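Local atomic coordinates of 455aa long hypothetical phospho-sugar mutase (Sulfolobus tokodaii, PDB entry 2F7L), a protein that interconverts the 6-phosphate and 1-phosphate forms of glucosamine and of galactosamine, a magnesium-dependent step on the way to UDP-N-acetylglucosamine and UDP-N-acetylgalactosamine. Residues A[37-42]-A[87-92]; A[78-83]-A[107-112]; A[251-256]-A[359-364]. All coordinates share one frame; numbering follows the deposited sequence.

Interaction 1 of 3, residues A[37-42]-A[87-92]; sequences NSKILV and GYDGGV
Leu41 packs over one face of the phenol ring of Tyr88: its CB sits 3.7 Å from the ring centroid and only 5° off the ring normal, a CH-pi contact over the middle of the face. With CG anti to the backbone N (chi1 -157°), the leucine continues across the same face, and CG comes 3.7 Å from Tyr88 CE2. The phenol OH bonds to Glu148, while Tyr69 meets the ring edge-to-face. Next along the chain, Asp89 points at the start of the other strand. Its OD2 takes the N-H of Lys39 at 2.8 Å through the anti lone pair, nearly straight at 173°, and Asp89 N returns a bond to Lys39 O at 2.7 Å. The ammonium of Lys39 goes instead to Glu67. Beyond this point the two segments run as neighbouring parallel strands of the mixed sheet at the middle of the alpha/beta/alpha domain I, with Leu41 N bonded to Gly90 O (3.1 Å) and Val92 N to Leu41 O (3.0 Å). Opposite the Leu41 side of the sheet, Ile40 CG2 packs on Val92 CG1 at 3.8 Å. Val42 and Val92 share that side and both rest on Val57 of helix 50-63.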
ATOM      1  N   ASN A  37     -15.065 -22.344 -14.616  1.00 31.01           N
ATOM      2  CA  ASN A  37     -15.094 -21.478 -15.796  1.00 30.81           C
ATOM      3  C   ASN A  37     -14.892 -20.004 -15.510  1.00 30.71           C
ATOM      4  O   ASN A  37     -15.189 -19.163 -16.357  1.00 31.14           O
ATOM      5  CB  ASN A  37     -16.401 -21.638 -16.536  1.00 31.71           C
ATOM      6  CG  ASN A  37     -16.621 -23.032 -16.990  1.00 33.54           C
ATOM      7  OD1 ASN A  37     -17.697 -23.598 -16.788  1.00 36.23           O
ATOM      8  ND2 ASN A  37     -15.610 -23.613 -17.617  1.00 33.62           N
ATOM      9  N   SER A  38     -14.418 -19.677 -14.316  1.00 29.67           N
ATOM     10  CA  SER A  38     -14.177 -18.286 -14.013  1.00 29.26           C
ATOM     11  C   SER A  38     -12.825 -17.932 -14.636  1.00 28.84           C
ATOM     12  O   SER A  38     -11.892 -18.762 -14.680  1.00 28.82           O
ATOM     13  CB  SER A  38     -14.164 -18.053 -12.506  1.00 29.76           C
ATOM     14  OG  SER A  38     -13.178 -18.843 -11.890  1.00 31.96           O
ATOM     15  N   LYS A  39     -12.732 -16.708 -15.144  1.00 27.06           N
ATOM     16  CA  LYS A  39     -11.515 -16.247 -15.789  1.00 25.44           C
ATOM     17  C   LYS A  39     -10.641 -15.562 -14.769  1.00 23.55           C
ATOM     18  O   LYS A  39     -10.997 -14.495 -14.278  1.00 22.59           O
ATOM     19  CB  LYS A  39     -11.886 -15.301 -16.929  1.00 26.32           C
ATOM     20  CG  LYS A  39     -12.576 -15.998 -18.084  1.00 25.61           C
ATOM     21  CD  LYS A  39     -13.207 -14.993 -18.996  1.00 27.89           C
ATOM     22  CE  LYS A  39     -13.569 -15.625 -20.317  1.00 29.61           C
ATOM     23  NZ  LYS A  39     -14.196 -16.953 -20.086  1.00 31.87           N
ATOM     24  N   ILE A  40      -9.505 -16.182 -14.453  1.00 22.00           N
ATOM     25  CA  ILE A  40      -8.607 -15.644 -13.430  1.00 21.85           C
ATOM     26  C   ILE A  40      -7.228 -15.280 -13.906  1.00 21.72           C
ATOM     27  O   ILE A  40      -6.521 -16.101 -14.473  1.00 22.71           O
ATOM     28  CB  ILE A  40      -8.436 -16.631 -12.230  1.00 21.56           C
ATOM     29  CG1 ILE A  40      -9.790 -16.948 -11.587  1.00 20.47           C
ATOM     30  CG2 ILE A  40      -7.509 -16.025 -11.198  1.00 21.32           C
ATOM     31  CD1 ILE A  40     -10.511 -15.750 -11.048  1.00 20.11           C
ATOM     32  N   LEU A  41      -6.828 -14.049 -13.635  1.00 21.91           N
ATOM     33  CA  LEU A  41      -5.517 -13.569 -14.054  1.00 22.42           C
ATOM     34  C   LEU A  41      -4.467 -13.820 -12.957  1.00 22.82           C
ATOM     35  O   LEU A  41      -4.658 -13.432 -11.807  1.00 23.46           O
ATOM     36  CB  LEU A  41      -5.620 -12.075 -14.352  1.00 21.73           C
ATOM     37  CG  LEU A  41      -4.628 -11.372 -15.279  1.00 23.07           C
ATOM     38  CD1 LEU A  41      -4.184 -10.087 -14.617  1.00 21.66           C
ATOM     39  CD2 LEU A  41      -3.425 -12.241 -15.579  1.00 23.47           C
ATOM     40  N   VAL A  42      -3.359 -14.460 -13.315  1.00 22.79           N
ATOM     41  CA  VAL A  42      -2.291 -14.744 -12.355  1.00 23.07           C
ATOM     42  C   VAL A  42      -1.036 -13.949 -12.692  1.00 24.11           C
ATOM     43  O   VAL A  42      -0.554 -14.014 -13.811  1.00 25.23           O
ATOM     44  CB  VAL A  42      -1.918 -16.245 -12.351  1.00 22.65           C
ATOM     45  CG1 VAL A  42      -0.812 -16.498 -11.354  1.00 21.47           C
ATOM     46  CG2 VAL A  42      -3.144 -17.094 -12.029  1.00 22.05           C
ATOM     47  N   GLY A  87     -11.813  -7.391 -17.826  1.00 27.07           N
ATOM     48  CA  GLY A  87     -12.863  -8.405 -17.812  1.00 25.70           C
ATOM     49  C   GLY A  87     -12.717  -9.623 -16.914  1.00 25.19           C
ATOM     50  O   GLY A  87     -13.602 -10.454 -16.861  1.00 24.84           O
ATOM     51  N   TYR A  88     -11.618  -9.753 -16.187  1.00 25.43           N
ATOM     52  CA  TYR A  88     -11.436 -10.932 -15.348  1.00 25.01           C
ATOM     53  C   TYR A  88     -12.418 -11.093 -14.201  1.00 25.34           C
ATOM     54  O   TYR A  88     -13.029 -10.139 -13.742  1.00 25.60           O
ATOM     55  CB  TYR A  88     -10.008 -10.957 -14.825  1.00 23.51           C
ATOM     56  CG  TYR A  88      -9.020 -11.213 -15.936  1.00 23.09           C
ATOM     57  CD1 TYR A  88      -8.827 -12.502 -16.445  1.00 21.80           C
ATOM     58  CD2 TYR A  88      -8.294 -10.161 -16.501  1.00 23.43           C
ATOM     59  CE1 TYR A  88      -7.946 -12.737 -17.478  1.00 21.97           C
ATOM     60  CE2 TYR A  88      -7.405 -10.381 -17.539  1.00 23.43           C
ATOM     61  CZ  TYR A  88      -7.239 -11.673 -18.025  1.00 23.08           C
ATOM     62  OH  TYR A  88      -6.400 -11.876 -19.087  1.00 23.69           O
ATOM     63  N   ASP A  89     -12.564 -12.325 -13.739  1.00 25.54           N
ATOM     64  CA  ASP A  89     -13.460 -12.624 -12.640  1.00 25.79           C
ATOM     65  C   ASP A  89     -12.749 -12.423 -11.301  1.00 25.94           C
ATOM     66  O   ASP A  89     -13.370 -12.519 -10.239  1.00 25.86           O
ATOM     67  CB  ASP A  89     -13.945 -14.059 -12.770  1.00 26.16           C
ATOM     68  CG  ASP A  89     -15.010 -14.202 -13.816  1.00 27.39           C
ATOM     69  OD1 ASP A  89     -16.080 -13.591 -13.619  1.00 28.83           O
ATOM     70  OD2 ASP A  89     -14.794 -14.910 -14.827  1.00 28.09           O
ATOM     71  N   GLY A  90     -11.446 -12.155 -11.386  1.00 25.24           N
ATOM     72  CA  GLY A  90     -10.596 -11.940 -10.229  1.00 24.45           C
ATOM     73  C   GLY A  90      -9.168 -12.338 -10.591  1.00 24.84           C
ATOM     74  O   GLY A  90      -8.869 -12.685 -11.737  1.00 24.88           O
ATOM     75  N   GLY A  91      -8.269 -12.292  -9.621  1.00 24.51           N
ATOM     76  CA  GLY A  91      -6.909 -12.686  -9.899  1.00 23.29           C
ATOM     77  C   GLY A  91      -6.161 -13.026  -8.631  1.00 23.50           C
ATOM     78  O   GLY A  91      -6.638 -12.776  -7.524  1.00 23.18           O
ATOM     79  N   VAL A  92      -4.995 -13.634  -8.795  1.00 23.25           N
ATOM     80  CA  VAL A  92      -4.165 -13.948  -7.661  1.00 23.16           C
ATOM     81  C   VAL A  92      -2.729 -13.533  -8.001  1.00 23.89           C
ATOM     82  O   VAL A  92      -2.174 -13.930  -9.019  1.00 23.93           O
ATOM     83  CB  VAL A  92      -4.301 -15.444  -7.255  1.00 22.15           C
ATOM     84  CG1 VAL A  92      -4.977 -16.199  -8.334  1.00 21.80           C
ATOM     85  CG2 VAL A  92      -2.956 -16.036  -6.907  1.00 19.67           C
TER

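Interaction 2 of 3, residues A[78-83]-A[107-112]; sequences ALQYAV and KVVDKD
Val83 and Val109 reach toward each other tip to tip, Val83 CG1 modelled 3.4 Å from Val109 CG2. That CG1 also crowds the carbonyl of Gln80 within its own helix, which leaves its exact position doubtful. The other branch, Val83 CG2, is placed anti to the backbone N and lies 4.2 Å from the same Val109 CG2 and 3.9 Å from Asp110 O. One helical turn back, Gln80 adds the aliphatic part of its chain, CG standing 4.2 Å from Val109 CG1. No hydrogen bond joins the two segments, and the meeting is almost wholly apolar: one helix face, carried by residues three apart, laid against a strand. Second-shell bonds set the pieces in place. Val109 is hydrogen-bonded through its backbone to Gly91, while the amide of Gln80 makes a weak bond to Glu115. Two residues before Val109, Lys107 sends its NZ into salt bridges with Asp8, Asp243 and Asp245, the last two being magnesium ligands by similarity, so this packing borders the probable metal site. Helix 76-86 packs on the C-terminal end of strand 103-109, beside its antiparallel neighbour 90-94, and its Ala78, Leu79 and Tyr81 touch helix 151-160.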
ATOM      1  N   ALA A  78      -1.070  -2.774 -11.046  1.00 25.16           N
ATOM      2  CA  ALA A  78      -1.144  -3.111 -12.466  1.00 26.64           C
ATOM      3  C   ALA A  78      -1.982  -4.369 -12.727  1.00 28.08           C
ATOM      4  O   ALA A  78      -2.867  -4.369 -13.590  1.00 29.33           O
ATOM      5  CB  ALA A  78       0.251  -3.310 -13.025  1.00 25.96           C
ATOM      6  N   LEU A  79      -1.682  -5.446 -11.998  1.00 28.33           N
ATOM      7  CA  LEU A  79      -2.415  -6.699 -12.130  1.00 27.04           C
ATOM      8  C   LEU A  79      -3.873  -6.424 -11.763  1.00 27.01           C
ATOM      9  O   LEU A  79      -4.791  -6.808 -12.470  1.00 27.27           O
ATOM     10  CB  LEU A  79      -1.845  -7.745 -11.170  1.00 26.89           C
ATOM     11  CG  LEU A  79      -0.819  -8.818 -11.552  1.00 25.70           C
ATOM     12  CD1 LEU A  79      -0.567  -8.779 -13.025  1.00 24.37           C
ATOM     13  CD2 LEU A  79       0.472  -8.628 -10.747  1.00 25.06           C
ATOM     14  N   GLN A  80      -4.077  -5.760 -10.640  1.00 26.65           N
ATOM     15  CA  GLN A  80      -5.417  -5.447 -10.194  1.00 27.60           C
ATOM     16  C   GLN A  80      -6.151  -4.626 -11.235  1.00 27.81           C
ATOM     17  O   GLN A  80      -7.319  -4.888 -11.547  1.00 27.42           O
ATOM     18  CB  GLN A  80      -5.361  -4.674  -8.881  1.00 29.02           C
ATOM     19  CG  GLN A  80      -4.835  -5.485  -7.732  1.00 30.90           C
ATOM     20  CD  GLN A  80      -4.601  -4.642  -6.514  1.00 32.52           C
ATOM     21  OE1 GLN A  80      -3.798  -3.698  -6.543  1.00 35.47           O
ATOM     22  NE2 GLN A  80      -5.299  -4.963  -5.428  1.00 32.28           N
ATOM     23  N   TYR A  81      -5.464  -3.618 -11.763  1.00 27.92           N
ATOM     24  CA  TYR A  81      -6.055  -2.759 -12.770  1.00 27.72           C
ATOM     25  C   TYR A  81      -6.495  -3.612 -13.972  1.00 27.83           C
ATOM     26  O   TYR A  81      -7.534  -3.358 -14.607  1.00 26.77           O
ATOM     27  CB  TYR A  81      -5.050  -1.691 -13.214  1.00 27.33           C
ATOM     28  CG  TYR A  81      -5.691  -0.693 -14.141  1.00 27.39           C
ATOM     29  CD1 TYR A  81      -6.648   0.209 -13.665  1.00 26.05           C
ATOM     30  CD2 TYR A  81      -5.409  -0.713 -15.519  1.00 27.52           C
ATOM     31  CE1 TYR A  81      -7.306   1.054 -14.530  1.00 27.22           C
ATOM     32  CE2 TYR A  81      -6.054   0.129 -16.390  1.00 26.57           C
ATOM     33  CZ  TYR A  81      -6.997   1.015 -15.895  1.00 27.84           C
ATOM     34  OH  TYR A  81      -7.589   1.911 -16.752  1.00 28.22           O
ATOM     35  N   ALA A  82      -5.691  -4.630 -14.274  1.00 27.64           N
ATOM     36  CA  ALA A  82      -5.994  -5.540 -15.358  1.00 28.17           C
ATOM     37  C   ALA A  82      -7.301  -6.287 -15.063  1.00 29.20           C
ATOM     38  O   ALA A  82      -8.226  -6.280 -15.886  1.00 30.43           O
ATOM     39  CB  ALA A  82      -4.859  -6.514 -15.547  1.00 26.19           C
ATOM     40  N   VAL A  83      -7.407  -6.915 -13.898  1.00 29.07           N
ATOM     41  CA  VAL A  83      -8.639  -7.630 -13.600  1.00 30.40           C
ATOM     42  C   VAL A  83      -9.811  -6.654 -13.535  1.00 30.63           C
ATOM     43  O   VAL A  83     -10.936  -6.975 -13.935  1.00 31.54           O
ATOM     44  CB  VAL A  83      -8.528  -8.440 -12.284  1.00 30.03           C
ATOM     45  CG1 VAL A  83      -7.887  -7.617 -11.246  1.00 31.62           C
ATOM     46  CG2 VAL A  83      -9.900  -8.889 -11.821  1.00 29.17           C
ATOM     47  N   LYS A 107      -1.886 -13.070  -2.695  1.00 28.43           N
ATOM     48  CA  LYS A 107      -2.888 -12.018  -2.560  1.00 27.59           C
ATOM     49  C   LYS A 107      -3.995 -12.472  -3.516  1.00 27.72           C
ATOM     50  O   LYS A 107      -3.726 -13.099  -4.552  1.00 27.58           O
ATOM     51  CB  LYS A 107      -2.346 -10.664  -3.023  1.00 27.79           C
ATOM     52  CG  LYS A 107      -1.853  -9.755  -1.904  1.00 29.21           C
ATOM     53  CD  LYS A 107      -1.412  -8.395  -2.438  1.00 29.55           C
ATOM     54  CE  LYS A 107      -0.717  -7.552  -1.357  1.00 30.67           C
ATOM     55  NZ  LYS A 107       0.015  -6.316  -1.869  1.00 31.21           N
ATOM     56  N   VAL A 108      -5.243 -12.217  -3.169  1.00 26.92           N
ATOM     57  CA  VAL A 108      -6.292 -12.593  -4.095  1.00 26.51           C
ATOM     58  C   VAL A 108      -7.196 -11.396  -4.305  1.00 26.17           C
ATOM     59  O   VAL A 108      -7.754 -10.853  -3.357  1.00 24.52           O
ATOM     60  CB  VAL A 108      -7.078 -13.883  -3.625  1.00 26.23           C
ATOM     61  CG1 VAL A 108      -6.515 -14.381  -2.315  1.00 24.82           C
ATOM     62  CG2 VAL A 108      -8.560 -13.637  -3.572  1.00 24.20           C
ATOM     63  N   VAL A 109      -7.284 -10.963  -5.559  1.00 26.78           N
ATOM     64  CA  VAL A 109      -8.108  -9.828  -5.913  1.00 28.58           C
ATOM     65  C   VAL A 109      -9.429 -10.238  -6.535  1.00 30.17           C
ATOM     66  O   VAL A 109      -9.476 -11.030  -7.468  1.00 30.45           O
ATOM     67  CB  VAL A 109      -7.357  -8.861  -6.855  1.00 28.00           C
ATOM     68  CG1 VAL A 109      -6.113  -9.515  -7.372  1.00 28.27           C
ATOM     69  CG2 VAL A 109      -8.253  -8.419  -7.991  1.00 27.07           C
ATOM     70  N   ASP A 110     -10.502  -9.681  -5.991  1.00 32.61           N
ATOM     71  CA  ASP A 110     -11.853  -9.959  -6.458  1.00 34.95           C
ATOM     72  C   ASP A 110     -12.241  -9.235  -7.748  1.00 34.97           C
ATOM     73  O   ASP A 110     -11.470  -8.461  -8.313  1.00 34.63           O
ATOM     74  CB  ASP A 110     -12.868  -9.620  -5.365  1.00 37.13           C
ATOM     75  CG  ASP A 110     -14.255 -10.119  -5.693  1.00 38.71           C
ATOM     76  OD1 ASP A 110     -14.473 -11.340  -5.678  1.00 39.64           O
ATOM     77  OD2 ASP A 110     -15.133  -9.284  -5.983  1.00 42.19           O
ATOM     78  N   LYS A 111     -13.461  -9.519  -8.192  1.00 35.66           N
ATOM     79  CA  LYS A 111     -14.065  -8.991  -9.421  1.00 36.18           C
ATOM     80  C   LYS A 111     -13.900  -7.496  -9.655  1.00 36.25           C
ATOM     81  O   LYS A 111     -13.766  -7.061 -10.788  1.00 36.06           O
ATOM     82  CB  LYS A 111     -15.551  -9.353  -9.410  1.00 36.38           C
ATOM     83  CG  LYS A 111     -16.336  -8.993 -10.637  1.00 38.60           C
ATOM     84  CD  LYS A 111     -17.725  -9.688 -10.659  1.00 39.93           C
ATOM     85  CE  LYS A 111     -18.790  -9.021  -9.763  1.00 39.83           C
ATOM     86  NZ  LYS A 111     -18.580  -9.185  -8.304  1.00 39.64           N
ATOM     87  N   ASP A 112     -13.900  -6.721  -8.573  1.00 37.39           N
ATOM     88  CA  ASP A 112     -13.784  -5.263  -8.630  1.00 37.38           C
ATOM     89  C   ASP A 112     -12.368  -4.668  -8.728  1.00 36.64           C
ATOM     90  O   ASP A 112     -12.218  -3.462  -8.880  1.00 36.68           O
ATOM     91  CB  ASP A 112     -14.545  -4.646  -7.431  1.00 39.04           C
ATOM     92  CG  ASP A 112     -14.085  -5.197  -6.062  1.00 41.46           C
ATOM     93  OD1 ASP A 112     -14.742  -4.869  -5.034  1.00 41.73           O
ATOM     94  OD2 ASP A 112     -13.073  -5.944  -6.005  1.00 42.13           O
TER

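Interaction 3 of 3, residues A[251-256]-A[359-364]; sequences DSEGRV and SSAELF
Ser360 meets Ser252 because its OG is turned between its own backbone N and carbonyl carbon (chi1 68°), on the side of the 251-254 turn. A similar chi1 of 66° at Asp251 sets CG between N and the carbonyl carbon; its carboxylate lies over Ala361, OD2 3.4 Å from Ala361 CA, and its CB is 4.0 Å from Phe364 CD1. Ser252 OG donates to Ser360 OG at 2.7 Å. Ser252 N also points at this hydroxyl, though as modelled it is too close for its length to be trusted. Ser360 OG is bonded to Asp235 O as well. One residue further along the helix, Ala361 O receives a weak bond of 3.1 Å from Arg255 NH2, whose stronger partner is Asp365. Asp251 OD2 holds Arg255 NE in a salt bridge at 2.8 Å through the syn lone pair, while OD1 receives a weak bond from Glu253 N. The type I turn follows strand 248-251, the outermost strand of the domain II sheet; the helix belongs to domain III, where Ser359 is the N-cap and accepts from Glu362 N. Polar bonds thus join a closely packed junction, with a serine hydroxyl bonded to both Ser252 OG and Asp235 O, and an arginine whose charge is probably balanced by Asp251 and by Asp365, just past the helical segment.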
ATOM      1  N   ASP A 251      12.195  14.855  -1.997  1.00 38.98           N
ATOM      2  CA  ASP A 251      12.269  16.137  -2.705  1.00 39.03           C
ATOM      3  C   ASP A 251      13.669  16.605  -3.100  1.00 39.92           C
ATOM      4  O   ASP A 251      14.681  15.971  -2.778  1.00 39.36           O
ATOM      5  CB  ASP A 251      11.607  17.234  -1.888  1.00 38.52           C
ATOM      6  CG  ASP A 251      12.347  17.520  -0.595  1.00 39.10           C
ATOM      7  OD1 ASP A 251      13.576  17.254  -0.538  1.00 37.18           O
ATOM      8  OD2 ASP A 251      11.695  18.023   0.359  1.00 39.15           O
ATOM      9  N   SER A 252      13.704  17.735  -3.804  1.00 41.12           N
ATOM     10  CA  SER A 252      14.943  18.343  -4.298  1.00 42.12           C
ATOM     11  C   SER A 252      16.052  18.495  -3.258  1.00 42.60           C
ATOM     12  O   SER A 252      17.228  18.481  -3.604  1.00 42.10           O
ATOM     13  CB  SER A 252      14.617  19.697  -4.911  1.00 42.67           C
ATOM     14  OG  SER A 252      13.388  20.188  -4.387  1.00 43.78           O
ATOM     15  N   GLU A 253      15.675  18.637  -1.989  1.00 43.53           N
ATOM     16  CA  GLU A 253      16.647  18.777  -0.905  1.00 43.69           C
ATOM     17  C   GLU A 253      17.308  17.454  -0.576  1.00 43.05           C
ATOM     18  O   GLU A 253      18.322  17.413   0.115  1.00 42.93           O
ATOM     19  CB  GLU A 253      15.978  19.318   0.360  1.00 45.46           C
ATOM     20  CG  GLU A 253      15.298  20.661   0.188  1.00 48.16           C
ATOM     21  CD  GLU A 253      16.240  21.757  -0.306  1.00 50.47           C
ATOM     22  OE1 GLU A 253      17.319  21.428  -0.864  1.00 49.94           O
ATOM     23  OE2 GLU A 253      15.883  22.955  -0.143  1.00 51.95           O
ATOM     24  N   GLY A 254      16.726  16.367  -1.062  1.00 42.82           N
ATOM     25  CA  GLY A 254      17.301  15.058  -0.797  1.00 41.64           C
ATOM     26  C   GLY A 254      16.808  14.502   0.520  1.00 40.52           C
ATOM     27  O   GLY A 254      17.479  13.694   1.156  1.00 39.90           O
ATOM     28  N   ARG A 255      15.638  14.959   0.943  1.00 39.78           N
ATOM     29  CA  ARG A 255      15.062  14.486   2.189  1.00 39.97           C
ATOM     30  C   ARG A 255      13.814  13.667   1.882  1.00 39.56           C
ATOM     31  O   ARG A 255      12.957  14.090   1.091  1.00 39.92           O
ATOM     32  CB  ARG A 255      14.730  15.678   3.105  1.00 40.04           C
ATOM     33  CG  ARG A 255      14.029  16.805   2.404  1.00 39.74           C
ATOM     34  CD  ARG A 255      13.988  18.085   3.234  1.00 38.59           C
ATOM     35  NE  ARG A 255      13.164  19.070   2.544  1.00 38.32           N
ATOM     36  CZ  ARG A 255      12.552  20.081   3.136  1.00 38.88           C
ATOM     37  NH1 ARG A 255      12.685  20.245   4.438  1.00 40.24           N
ATOM     38  NH2 ARG A 255      11.771  20.896   2.440  1.00 37.95           N
ATOM     39  N   VAL A 256      13.712  12.489   2.490  1.00 38.01           N
ATOM     40  CA  VAL A 256      12.550  11.667   2.223  1.00 37.18           C
ATOM     41  C   VAL A 256      11.333  12.255   2.946  1.00 36.82           C
ATOM     42  O   VAL A 256      11.460  12.822   4.029  1.00 37.02           O
ATOM     43  CB  VAL A 256      12.789  10.164   2.626  1.00 36.24           C
ATOM     44  CG1 VAL A 256      14.263   9.881   2.778  1.00 35.22           C
ATOM     45  CG2 VAL A 256      12.023   9.818   3.869  1.00 35.55           C
ATOM     46  N   SER A 359       9.446  24.022  -6.581  1.00 50.59           N
ATOM     47  CA  SER A 359      10.251  22.814  -6.429  1.00 49.19           C
ATOM     48  C   SER A 359       9.649  21.880  -5.385  1.00 48.68           C
ATOM     49  O   SER A 359       8.903  22.309  -4.495  1.00 48.08           O
ATOM     50  CB  SER A 359      11.687  23.153  -6.027  1.00 48.84           C
ATOM     51  OG  SER A 359      11.770  23.459  -4.649  1.00 49.58           O
ATOM     52  N   SER A 360       9.983  20.597  -5.508  1.00 47.84           N
ATOM     53  CA  SER A 360       9.492  19.577  -4.598  1.00 46.65           C
ATOM     54  C   SER A 360       9.798  19.965  -3.153  1.00 46.29           C
ATOM     55  O   SER A 360       8.940  19.844  -2.277  1.00 45.65           O
ATOM     56  CB  SER A 360      10.148  18.237  -4.920  1.00 46.31           C
ATOM     57  OG  SER A 360      11.531  18.271  -4.605  1.00 45.90           O
ATOM     58  N   ALA A 361      11.021  20.422  -2.909  1.00 45.72           N
ATOM     59  CA  ALA A 361      11.417  20.824  -1.561  1.00 46.27           C
ATOM     60  C   ALA A 361      10.482  21.897  -1.012  1.00 46.79           C
ATOM     61  O   ALA A 361      10.002  21.804   0.114  1.00 46.13           O
ATOM     62  CB  ALA A 361      12.847  21.336  -1.566  1.00 45.46           C
ATOM     63  N   GLU A 362      10.213  22.916  -1.819  1.00 48.33           N
ATOM     64  CA  GLU A 362       9.342  23.983  -1.374  1.00 49.59           C
ATOM     65  C   GLU A 362       7.929  23.465  -1.186  1.00 49.27           C
ATOM     66  O   GLU A 362       7.313  23.704  -0.150  1.00 50.10           O
ATOM     67  CB  GLU A 362       9.326  25.141  -2.370  1.00 50.97           C
ATOM     68  CG  GLU A 362       8.506  26.313  -1.834  1.00 54.22           C
ATOM     69  CD  GLU A 362       8.224  27.400  -2.859  1.00 56.14           C
ATOM     70  OE1 GLU A 362       9.180  27.812  -3.565  1.00 56.21           O
ATOM     71  OE2 GLU A 362       7.044  27.845  -2.937  1.00 56.65           O
ATOM     72  N   LEU A 363       7.427  22.760  -2.198  1.00 48.50           N
ATOM     73  CA  LEU A 363       6.078  22.185  -2.187  1.00 47.06           C
ATOM     74  C   LEU A 363       5.772  21.508  -0.859  1.00 46.28           C
ATOM     75  O   LEU A 363       4.753  21.763  -0.231  1.00 45.27           O
ATOM     76  CB  LEU A 363       5.958  21.152  -3.308  1.00 46.56           C
ATOM     77  CG  LEU A 363       4.595  20.810  -3.914  1.00 46.08           C
ATOM     78  CD1 LEU A 363       4.392  19.317  -3.843  1.00 45.78           C
ATOM     79  CD2 LEU A 363       3.483  21.540  -3.197  1.00 46.04           C
ATOM     80  N   PHE A 364       6.674  20.630  -0.444  1.00 46.54           N
ATOM     81  CA  PHE A 364       6.514  19.904   0.803  1.00 46.46           C
ATOM     82  C   PHE A 364       6.529  20.810   2.010  1.00 46.35           C
ATOM     83  O   PHE A 364       5.789  20.583   2.980  1.00 45.68           O
ATOM     84  CB  PHE A 364       7.599  18.836   0.933  1.00 46.88           C
ATOM     85  CG  PHE A 364       7.222  17.537   0.298  1.00 47.73           C
ATOM     86  CD1 PHE A 364       7.743  17.172  -0.942  1.00 47.88           C
ATOM     87  CD2 PHE A 364       6.279  16.704   0.911  1.00 47.37           C
ATOM     88  CE1 PHE A 364       7.323  16.006  -1.558  1.00 47.58           C
ATOM     89  CE2 PHE A 364       5.857  15.539   0.304  1.00 47.15           C
ATOM     90  CZ  PHE A 364       6.376  15.188  -0.932  1.00 47.80           C
TER

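How the interactions relate
From the N terminus, strand 39-44 comes first, and interaction 1 closes the long excursion that returns to its side at strand 90-94. Interaction 2 opens inside that excursion, on helix 76-86, and closes only beyond it, at strand 103-109, so the two contacts cross. Their centres are 8 Å apart: Gly91 O takes a probable hydrogen bond from Val109 N at 2.8 Å, and Val83 CG2 packs on Gly90 CA and Tyr88 CB. Together they tie three adjacent strands of domain I to one helix. Interaction 3 follows in series, closing a loop of about a hundred residues that holds most of domain III, and tying the turn after strand 248-251 of domain II to a domain III helix; its centre is about 33 Å from that of interaction 2.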